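Local coordinates for protein sensor histidine kinase (Clostridium perfringens, PDB 4ONX) that probably senses an extracellular signal through this single-cache sensor domain and relays it to a histidine kinase module, at residues T69-F72 against I73-I76; Y30-E33 against D34-N37; P136-N140 against G141-G145. One frame throughout, in Å; residues are numbered along the deposited sequence.

All three contacts are local, and all lie within the single-cache region, but each belongs to a different part of the fold. Interaction 1 is the most buried: it closes helix 63-75, packs against helix 33-47 and the sheet, and carries a zinc-binding histidine at the border with the second subunit. Interaction 2 is a surface contact where helix 33-47 begins, and its chemistry is polar, a carboxylate capping the first backbone N-H groups of the helix through weak bonds. Interaction 3, partly buried, is the hairpin joining the last two strands, held by backbone bonds, with two valines packed against helix 50-58. Interactions 2 and 3 both touch the third subunit, yet their centres are about 27 Å apart.

Interaction 1 (T69-F72 against I73-I76); sequences TKHF and IEAI. With ZN (zinc ion), chain O.
Lys70 and Glu74 sit one helical turn apart and join in a salt bridge, NZ to OE2, at 2.6 Å. The lysine chain runs extended from CB to CE and turns only at its last torsion (chi4 -82°), which brings the ammonium group to OE2 nearly along that oxygen's C-O bond. OE1 is satisfied elsewhere, in a salt bridge to Arg64 of the second subunit, so the carboxylate serves two cations. Long, flexible charged residues suit this exposed flank.

The main chain is satisfied in helical fashion. Lys70 O receives Glu74 N at 3.2 Å in an almost straight bond, with a weak second approach from Ile73 N. His71 O accepts Ala75 N at 2.9 Å, and the small methyl of Ala75 lets Phe51 of the second subunit pack close against it. Phe72 O takes Ile76 N at 3.0 Å as the chain leaves helical geometry at Ile76. Thr69 OG1 turns back to bond Gln66 O, which provides for a buried hydroxyl.

Phe72 and Ile76 lie side by side on the inner flank, with the CD1 methyl of Ile76 at the ring edge, 3.7 Å from Phe72 CD1. Both are buried and rest on Thr42 of helix 33-47, and Phe72 also on Ile46; bulky apolar side chains suit such an interhelical position.

His71 points elsewhere: with CG anti to its carbonyl carbon (chi1 -62°), the ring swings off the helix and NE2 binds zinc at 2.1 Å. Glu67, one turn earlier, supplies another ligand, and Glu67 and His71 of the second subunit complete the four protein ligands. This is an i, i+4 Glu-His pair on a helix, repeated in two subunits to form an intersubunit zinc site.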
ATOM      1  N   THR E  69      11.257   0.674   9.963  1.00 77.69           N
ATOM      2  CA  THR E  69      12.706   0.622   9.836  1.00 88.14           C
ATOM      3  C   THR E  69      13.198   1.001   8.442  1.00 94.40           C
ATOM      4  O   THR E  69      14.354   1.389   8.268  1.00106.81           O
ATOM      5  CB  THR E  69      13.256  -0.787  10.128  1.00 95.08           C
ATOM      6  OG1 THR E  69      12.752  -1.711   9.159  1.00 97.03           O
ATOM      7  CG2 THR E  69      12.885  -1.245  11.535  1.00 97.29           C
ATOM      8  N   LYS E  70      12.321   0.896   7.455  1.00 94.01           N
ATOM      9  CA  LYS E  70      12.685   1.180   6.070  1.00 93.05           C
ATOM     10  C   LYS E  70      13.077   2.650   5.851  1.00 89.46           C
ATOM     11  O   LYS E  70      13.930   2.950   5.023  1.00 85.61           O
ATOM     12  CB  LYS E  70      11.527   0.755   5.155  1.00 98.80           C
ATOM     13  CG  LYS E  70      11.812   0.731   3.657  1.00104.51           C
ATOM     14  CD  LYS E  70      10.649   0.063   2.923  1.00113.34           C
ATOM     15  CE  LYS E  70      10.802   0.062   1.380  1.00124.70           C
ATOM     16  NZ  LYS E  70      10.377   1.342   0.732  1.00128.07           N
ATOM     17  N   HIS E  71      12.486   3.559   6.621  1.00 82.14           N
ATOM     18  CA  HIS E  71      12.786   4.984   6.477  1.00 81.48           C
ATOM     19  C   HIS E  71      14.246   5.333   6.678  1.00 81.92           C
ATOM     20  O   HIS E  71      14.765   6.269   6.060  1.00 85.50           O
ATOM     21  CB  HIS E  71      11.996   5.796   7.494  1.00 78.46           C
ATOM     22  CG  HIS E  71      10.532   5.691   7.318  1.00 77.26           C
ATOM     23  ND1 HIS E  71       9.829   6.521   6.476  1.00 79.91           N
ATOM     24  CD2 HIS E  71       9.631   4.842   7.858  1.00 79.82           C
ATOM     25  CE1 HIS E  71       8.550   6.190   6.512  1.00 85.22           C
ATOM     26  NE2 HIS E  71       8.408   5.177   7.346  1.00 87.66           N
ATOM     27  N   PHE E  72      14.898   4.599   7.567  1.00 78.82           N
ATOM     28  CA  PHE E  72      16.271   4.900   7.911  1.00 79.99           C
ATOM     29  C   PHE E  72      17.226   4.547   6.791  1.00 79.34           C
ATOM     30  O   PHE E  72      18.173   5.287   6.522  1.00 77.73           O
ATOM     31  CB  PHE E  72      16.612   4.253   9.247  1.00 80.92           C
ATOM     32  CG  PHE E  72      15.752   4.750  10.357  1.00 77.66           C
ATOM     33  CD1 PHE E  72      16.076   5.913  11.017  1.00 75.68           C
ATOM     34  CD2 PHE E  72      14.573   4.095  10.688  1.00 77.46           C
ATOM     35  CE1 PHE E  72      15.257   6.409  12.015  1.00 78.85           C
ATOM     36  CE2 PHE E  72      13.754   4.582  11.688  1.00 80.45           C
ATOM     37  CZ  PHE E  72      14.095   5.747  12.351  1.00 78.37           C
ATOM     38  N   ILE E  73      16.958   3.445   6.117  1.00 80.60           N
ATOM     39  CA  ILE E  73      17.777   3.059   4.983  1.00 88.56           C
ATOM     40  C   ILE E  73      17.617   4.109   3.877  1.00 92.02           C
ATOM     41  O   ILE E  73      18.590   4.679   3.405  1.00103.89           O
ATOM     42  CB  ILE E  73      17.341   1.707   4.408  1.00 92.89           C
ATOM     43  CG1 ILE E  73      17.402   0.610   5.470  1.00 98.15           C
ATOM     44  CG2 ILE E  73      18.207   1.346   3.223  1.00102.31           C
ATOM     45  CD1 ILE E  73      18.778   0.348   6.040  1.00104.54           C
ATOM     46  N   GLU E  74      16.363   4.389   3.525  1.00 93.91           N
ATOM     47  CA  GLU E  74      16.007   5.348   2.467  1.00 89.64           C
ATOM     48  C   GLU E  74      16.544   6.754   2.664  1.00 88.96           C
ATOM     49  O   GLU E  74      17.146   7.329   1.764  1.00 87.62           O
ATOM     50  CB  GLU E  74      14.480   5.488   2.381  1.00 92.26           C
ATOM     51  CG  GLU E  74      13.720   4.239   1.979  1.00 96.23           C
ATOM     52  CD  GLU E  74      12.207   4.402   2.094  1.00102.35           C
ATOM     53  OE1 GLU E  74      11.743   5.431   2.637  1.00106.78           O
ATOM     54  OE2 GLU E  74      11.473   3.480   1.672  1.00113.75           O
ATOM     55  N   ALA E  75      16.299   7.311   3.846  1.00 89.85           N
ATOM     56  CA  ALA E  75      16.646   8.701   4.133  1.00 94.99           C
ATOM     57  C   ALA E  75      18.036   8.973   4.690  1.00 95.06           C
ATOM     58  O   ALA E  75      18.469  10.119   4.683  1.00 99.85           O
ATOM     59  CB  ALA E  75      15.599   9.294   5.070  1.00 98.07           C
ATOM     60  N   ILE E  76      18.724   7.957   5.200  1.00 94.58           N
ATOM     61  CA  ILE E  76      20.058   8.172   5.761  1.00 95.86           C
ATOM     62  C   ILE E  76      21.063   7.475   4.876  1.00 89.70           C
ATOM     63  O   ILE E  76      21.075   6.256   4.779  1.00 91.07           O
ATOM     64  CB  ILE E  76      20.165   7.659   7.209  1.00 96.04           C
ATOM     65  CG1 ILE E  76      19.002   8.205   8.040  1.00101.99           C
ATOM     66  CG2 ILE E  76      21.497   8.073   7.821  1.00 97.66           C
ATOM     67  CD1 ILE E  76      18.911   7.635   9.438  1.00103.34           C
TER
HETATM   68 ZN    ZN O 201       6.477   4.312   7.396  1.00 84.24          ZN

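Interaction 2 (Y30-E33 against D34-N37); sequences YMDE and DVRN
Met31, a selenomethionine here, lies across the side chain of Arg36 at about a right angle, just ahead of the helix N-cap that organises this contact. A flexible thioether-like chain can lie over the arginine in this way, although the fine placement of its end is doubtful.

Asp32 is the N-cap of helix 33-47. OD1 accepts from Asp34 N at 2.9 Å and from Val35 N at 3.4 Å, both weak bonds, and thereby serves N-H groups that have no preceding turn to pair with. A short carboxylate suits this position, and its negative charge should also be favourable beside the positive end of the helix dipole. The backbone O of Asp32 starts the regular pattern by accepting Arg36 N at 3.3 Å.

Glu33 follows in the first turn, its O bonded to Asn37 N at 2.7 Å. Its side chain folds at chi2 (-62°) over the aliphatic part of Arg36, whose guanidinium also makes a cation-pi contact with Tyr120 of the third subunit; within the pair, Glu33 OE2 approaches Arg36 CD to 3.3 Å.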
ATOM      1  N   TYR E  30      42.193   4.734  10.331  1.00107.09           N
ATOM      2  CA  TYR E  30      41.344   5.875  10.069  1.00104.67           C
ATOM      3  C   TYR E  30      40.015   5.778  10.804  1.00103.72           C
ATOM      4  O   TYR E  30      39.384   4.722  10.858  1.00103.97           O
ATOM      5  CB  TYR E  30      41.119   6.007   8.585  1.00107.68           C
ATOM      6  CG  TYR E  30      40.242   7.161   8.233  1.00106.05           C
ATOM      7  CD1 TYR E  30      40.712   8.469   8.311  1.00105.45           C
ATOM      8  CD2 TYR E  30      38.930   6.955   7.834  1.00105.36           C
ATOM      9  CE1 TYR E  30      39.896   9.542   8.004  1.00103.95           C
ATOM     10  CE2 TYR E  30      38.107   8.015   7.518  1.00105.25           C
ATOM     11  CZ  TYR E  30      38.596   9.309   7.605  1.00105.44           C
ATOM     12  OH  TYR E  30      37.788  10.372   7.291  1.00106.77           O
HETATM   13  N   MSE E  31      39.575   6.915  11.326  1.00106.06           N
HETATM   14  CA  MSE E  31      38.366   6.988  12.137  1.00109.11           C
HETATM   15  C   MSE E  31      37.346   8.067  11.828  1.00107.22           C
HETATM   16  O   MSE E  31      37.372   9.130  12.458  1.00102.11           O
HETATM   17  CB  MSE E  31      39.005   7.202  13.513  1.00112.40           C
HETATM   18  CG  MSE E  31      38.153   6.580  14.597  1.00117.01           C
HETATM   19 SE   MSE E  31      38.259   4.632  14.471  1.00125.78          SE
HETATM   20  CE  MSE E  31      37.569   4.286  16.284  1.00130.60           C
ATOM     21  N   ASP E  32      36.390   7.781  10.927  1.00105.98           N
ATOM     22  CA  ASP E  32      35.358   8.769  10.552  1.00106.65           C
ATOM     23  C   ASP E  32      34.264   8.829  11.612  1.00102.49           C
ATOM     24  O   ASP E  32      33.377   7.974  11.632  1.00 95.07           O
ATOM     25  CB  ASP E  32      34.723   8.487   9.177  1.00110.73           C
ATOM     26  CG  ASP E  32      33.874   9.660   8.685  1.00117.45           C
ATOM     27  OD1 ASP E  32      33.330  10.396   9.541  1.00119.99           O
ATOM     28  OD2 ASP E  32      33.748   9.858   7.457  1.00116.00           O
ATOM     29  N   GLU E  33      34.331   9.852  12.468  1.00101.79           N
ATOM     30  CA  GLU E  33      33.362  10.050  13.548  1.00101.90           C
ATOM     31  C   GLU E  33      31.967  10.432  13.058  1.00 99.46           C
ATOM     32  O   GLU E  33      30.985  10.123  13.726  1.00 99.39           O
ATOM     33  CB  GLU E  33      33.879  11.084  14.556  1.00112.22           C
ATOM     34  CG  GLU E  33      35.177  10.685  15.249  1.00120.20           C
ATOM     35  CD  GLU E  33      35.063   9.414  16.071  1.00121.92           C
ATOM     36  OE1 GLU E  33      36.087   8.981  16.634  1.00121.40           O
ATOM     37  OE2 GLU E  33      33.957   8.850  16.164  1.00121.31           O
ATOM     38  N   ASP E  34      31.869  11.075  11.894  1.00 98.57           N
ATOM     39  CA  ASP E  34      30.569  11.441  11.333  1.00 99.74           C
ATOM     40  C   ASP E  34      29.729  10.177  11.221  1.00 96.90           C
ATOM     41  O   ASP E  34      28.624  10.092  11.751  1.00 96.20           O
ATOM     42  CB  ASP E  34      30.727  12.094   9.958  1.00105.76           C
ATOM     43  CG  ASP E  34      31.499  13.408  10.010  1.00110.12           C
ATOM     44  OD1 ASP E  34      31.830  13.884  11.118  1.00108.41           O
ATOM     45  OD2 ASP E  34      31.768  13.971   8.929  1.00116.64           O
ATOM     46  N   VAL E  35      30.289   9.177  10.561  1.00 94.66           N
ATOM     47  CA  VAL E  35      29.611   7.911  10.393  1.00 94.49           C
ATOM     48  C   VAL E  35      29.329   7.294  11.750  1.00 93.13           C
ATOM     49  O   VAL E  35      28.190   6.953  12.069  1.00 94.40           O
ATOM     50  CB  VAL E  35      30.461   6.934   9.558  1.00 96.19           C
ATOM     51  CG1 VAL E  35      29.844   5.549   9.542  1.00 94.37           C
ATOM     52  CG2 VAL E  35      30.630   7.455   8.142  1.00 98.07           C
ATOM     53  N   ARG E  36      30.370   7.153  12.555  1.00 91.83           N
ATOM     54  CA  ARG E  36      30.212   6.541  13.864  1.00 96.02           C
ATOM     55  C   ARG E  36      29.052   7.205  14.609  1.00 94.73           C
ATOM     56  O   ARG E  36      28.212   6.518  15.195  1.00 97.18           O
ATOM     57  CB  ARG E  36      31.515   6.629  14.688  1.00100.71           C
ATOM     58  CG  ARG E  36      32.721   5.966  14.008  1.00105.10           C
ATOM     59  CD  ARG E  36      34.044   5.850  14.809  1.00107.26           C
ATOM     60  NE  ARG E  36      34.784   4.726  14.247  1.00111.41           N
ATOM     61  CZ  ARG E  36      34.901   3.517  14.788  1.00112.11           C
ATOM     62  NH1 ARG E  36      35.581   2.589  14.131  1.00110.76           N
ATOM     63  NH2 ARG E  36      34.377   3.234  15.975  1.00111.60           N
ATOM     64  N   ASN E  37      28.990   8.536  14.547  1.00 94.83           N
ATOM     65  CA  ASN E  37      27.938   9.279  15.261  1.00 96.93           C
ATOM     66  C   ASN E  37      26.564   8.962  14.655  1.00 96.05           C
ATOM     67  O   ASN E  37      25.649   8.573  15.375  1.00 99.92           O
ATOM     68  CB  ASN E  37      28.215  10.800  15.344  1.00 99.59           C
ATOM     69  CG  ASN E  37      28.085  11.371  16.770  1.00102.44           C
ATOM     70  OD1 ASN E  37      28.056  10.649  17.769  1.00100.71           O
ATOM     71  ND2 ASN E  37      28.075  12.695  16.858  1.00104.83           N
TER

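Interaction 3 (P136-N140 against G141-G145); sequences PVMYN and GKQVG
Gln143 faces Met138 across the two strands, and its side chain runs along the neighbouring strand toward Pro136. CB lies 3.6 Å from SE of Met138, a selenomethionine here, whose bent chain lays the selenium over the residue opposite. CG comes 3.6 Å from Val137 O. With CG anti to the backbone N (chi1 176°) and the rest extended, CD reaches the proline, 4.0 Å from Pro136 CB. At the tip OE1 and NE2 both lie near that same CB, NE2 at 3.9 Å from Pro136 CB. NE2 also makes two weak hydrogen bonds, one to Gly145 O and another to Val112 O of the third subunit; a long amide can serve both.

The strands form a beta hairpin, closed by a type I' turn from Tyr139 to Lys142. Asn140 and Gly141 take the two central positions, where both phi angles are positive: asparagine tolerates this, while at Gly141 the backbone angles leave no room for a beta carbon beside the carbonyl oxygen of Asn140. Tyr139 and Lys142 pair by reciprocal backbone bonds, the straighter being Tyr139 N to Lys142 O at 2.8 Å.

Further along, a classic beta bulge sets Val144 and Gly145 both opposite Val137. Val137 O accepts Val144 N at 2.8 Å, while Val137 N donates to Gly145 O. The branched Val144 places CG2 3.8 Å from Val137 CG1, and both valines pack on Leu56 of helix 50-58; Val144 CG1, its other methyl, meets Tyr139 CB.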
ATOM      1  N   PRO E 136      21.419  -2.033  22.893  1.00120.12           N
ATOM      2  CA  PRO E 136      20.386  -2.852  23.521  1.00118.90           C
ATOM      3  C   PRO E 136      19.071  -2.092  23.597  1.00114.20           C
ATOM      4  O   PRO E 136      19.067  -0.874  23.443  1.00119.90           O
ATOM      5  CB  PRO E 136      20.939  -3.086  24.925  1.00122.10           C
ATOM      6  CG  PRO E 136      21.768  -1.885  25.192  1.00126.04           C
ATOM      7  CD  PRO E 136      22.385  -1.516  23.875  1.00126.48           C
ATOM      8  N   VAL E 137      17.973  -2.808  23.809  1.00111.81           N
ATOM      9  CA  VAL E 137      16.658  -2.197  23.931  1.00112.33           C
ATOM     10  C   VAL E 137      16.047  -2.637  25.245  1.00116.39           C
ATOM     11  O   VAL E 137      16.009  -3.830  25.545  1.00116.46           O
ATOM     12  CB  VAL E 137      15.717  -2.612  22.798  1.00109.86           C
ATOM     13  CG1 VAL E 137      14.363  -1.937  22.978  1.00112.23           C
ATOM     14  CG2 VAL E 137      16.310  -2.246  21.449  1.00109.70           C
HETATM   15  N   MSE E 138      15.528  -1.668  25.995  1.00124.31           N
HETATM   16  CA  MSE E 138      14.957  -1.922  27.312  1.00132.11           C
HETATM   17  C   MSE E 138      13.512  -1.543  27.428  1.00136.05           C
HETATM   18  O   MSE E 138      13.062  -0.560  26.841  1.00137.01           O
HETATM   19  CB  MSE E 138      15.700  -1.056  28.322  1.00136.13           C
HETATM   20  CG  MSE E 138      17.195  -0.970  28.039  1.00139.73           C
HETATM   21 SE   MSE E 138      18.062  -2.620  28.642  0.69143.75          SE
HETATM   22  CE  MSE E 138      19.874  -1.902  28.962  1.00150.81           C
ATOM     23  N   TYR E 139      12.772  -2.312  28.215  1.00139.03           N
ATOM     24  CA  TYR E 139      11.365  -2.032  28.453  1.00147.25           C
ATOM     25  C   TYR E 139      11.047  -2.316  29.907  1.00155.30           C
ATOM     26  O   TYR E 139      11.369  -3.388  30.414  1.00163.70           O
ATOM     27  CB  TYR E 139      10.479  -2.879  27.547  1.00149.12           C
ATOM     28  CG  TYR E 139       9.008  -2.576  27.694  1.00155.25           C
ATOM     29  CD1 TYR E 139       8.488  -1.356  27.272  1.00155.96           C
ATOM     30  CD2 TYR E 139       8.131  -3.517  28.220  1.00155.70           C
ATOM     31  CE1 TYR E 139       7.139  -1.073  27.397  1.00161.15           C
ATOM     32  CE2 TYR E 139       6.780  -3.246  28.343  1.00163.17           C
ATOM     33  CZ  TYR E 139       6.289  -2.022  27.932  1.00164.28           C
ATOM     34  OH  TYR E 139       4.946  -1.749  28.050  1.00164.06           O
ATOM     35  N   ASN E 140      10.458  -1.339  30.590  1.00156.25           N
ATOM     36  CA  ASN E 140      10.117  -1.520  32.004  1.00160.85           C
ATOM     37  C   ASN E 140      11.351  -2.018  32.788  1.00165.69           C
ATOM     38  O   ASN E 140      11.227  -2.887  33.650  1.00166.83           O
ATOM     39  CB  ASN E 140       8.927  -2.560  32.221  1.00159.64           C
ATOM     40  CG  ASN E 140       8.252  -2.408  33.584  1.00158.74           C
ATOM     41  OD1 ASN E 140       8.620  -1.539  34.367  1.00156.59           O
ATOM     42  ND2 ASN E 140       7.249  -3.245  33.863  1.00154.46           N
ATOM     43  N   GLY E 141      12.541  -1.503  32.471  1.00161.65           N
ATOM     44  CA  GLY E 141      13.767  -1.902  33.178  1.00160.58           C
ATOM     45  C   GLY E 141      14.487  -3.160  32.706  1.00154.73           C
ATOM     46  O   GLY E 141      15.650  -3.363  33.051  1.00156.92           O
ATOM     47  N   LYS E 142      13.820  -4.022  31.945  1.00149.88           N
ATOM     48  CA  LYS E 142      14.471  -5.244  31.454  1.00149.01           C
ATOM     49  C   LYS E 142      14.817  -5.159  29.978  1.00144.20           C
ATOM     50  O   LYS E 142      14.101  -4.533  29.204  1.00150.56           O
ATOM     51  CB  LYS E 142      13.607  -6.481  31.705  1.00152.87           C
ATOM     52  CG  LYS E 142      13.557  -6.944  33.149  1.00155.88           C
ATOM     53  CD  LYS E 142      13.045  -8.386  33.201  1.00152.47           C
ATOM     54  CE  LYS E 142      13.995  -9.418  32.599  1.00152.60           C
ATOM     55  NZ  LYS E 142      13.484 -10.822  32.665  1.00153.64           N
ATOM     56  N   GLN E 143      15.918  -5.801  29.593  1.00142.01           N
ATOM     57  CA  GLN E 143      16.355  -5.806  28.203  1.00137.73           C
ATOM     58  C   GLN E 143      15.497  -6.768  27.397  1.00136.69           C
ATOM     59  O   GLN E 143      15.398  -7.948  27.735  1.00141.69           O
ATOM     60  CB  GLN E 143      17.824  -6.214  28.093  1.00143.25           C
ATOM     61  CG  GLN E 143      18.308  -6.341  26.658  1.00145.13           C
ATOM     62  CD  GLN E 143      19.809  -6.552  26.537  1.00152.68           C
ATOM     63  OE1 GLN E 143      20.562  -6.372  27.492  1.00142.94           O
ATOM     64  NE2 GLN E 143      20.248  -6.905  25.337  1.00151.49           N
ATOM     65  N   VAL E 144      14.901  -6.263  26.319  1.00151.98           N
ATOM     66  CA  VAL E 144      14.016  -7.074  25.479  1.00143.51           C
ATOM     67  C   VAL E 144      14.585  -7.388  24.097  1.00132.09           C
ATOM     68  O   VAL E 144      13.954  -8.090  23.309  1.00130.05           O
ATOM     69  CB  VAL E 144      12.649  -6.392  25.306  1.00149.27           C
ATOM     70  CG1 VAL E 144      11.955  -6.264  26.652  1.00158.76           C
ATOM     71  CG2 VAL E 144      12.802  -5.025  24.650  1.00150.18           C
ATOM     72  N   GLY E 145      15.768  -6.867  23.800  1.00124.31           N
ATOM     73  CA  GLY E 145      16.391  -7.113  22.511  1.00117.03           C
ATOM     74  C   GLY E 145      17.514  -6.143  22.234  1.00112.82           C
ATOM     75  O   GLY E 145      18.132  -5.604  23.156  1.00113.54           O
TER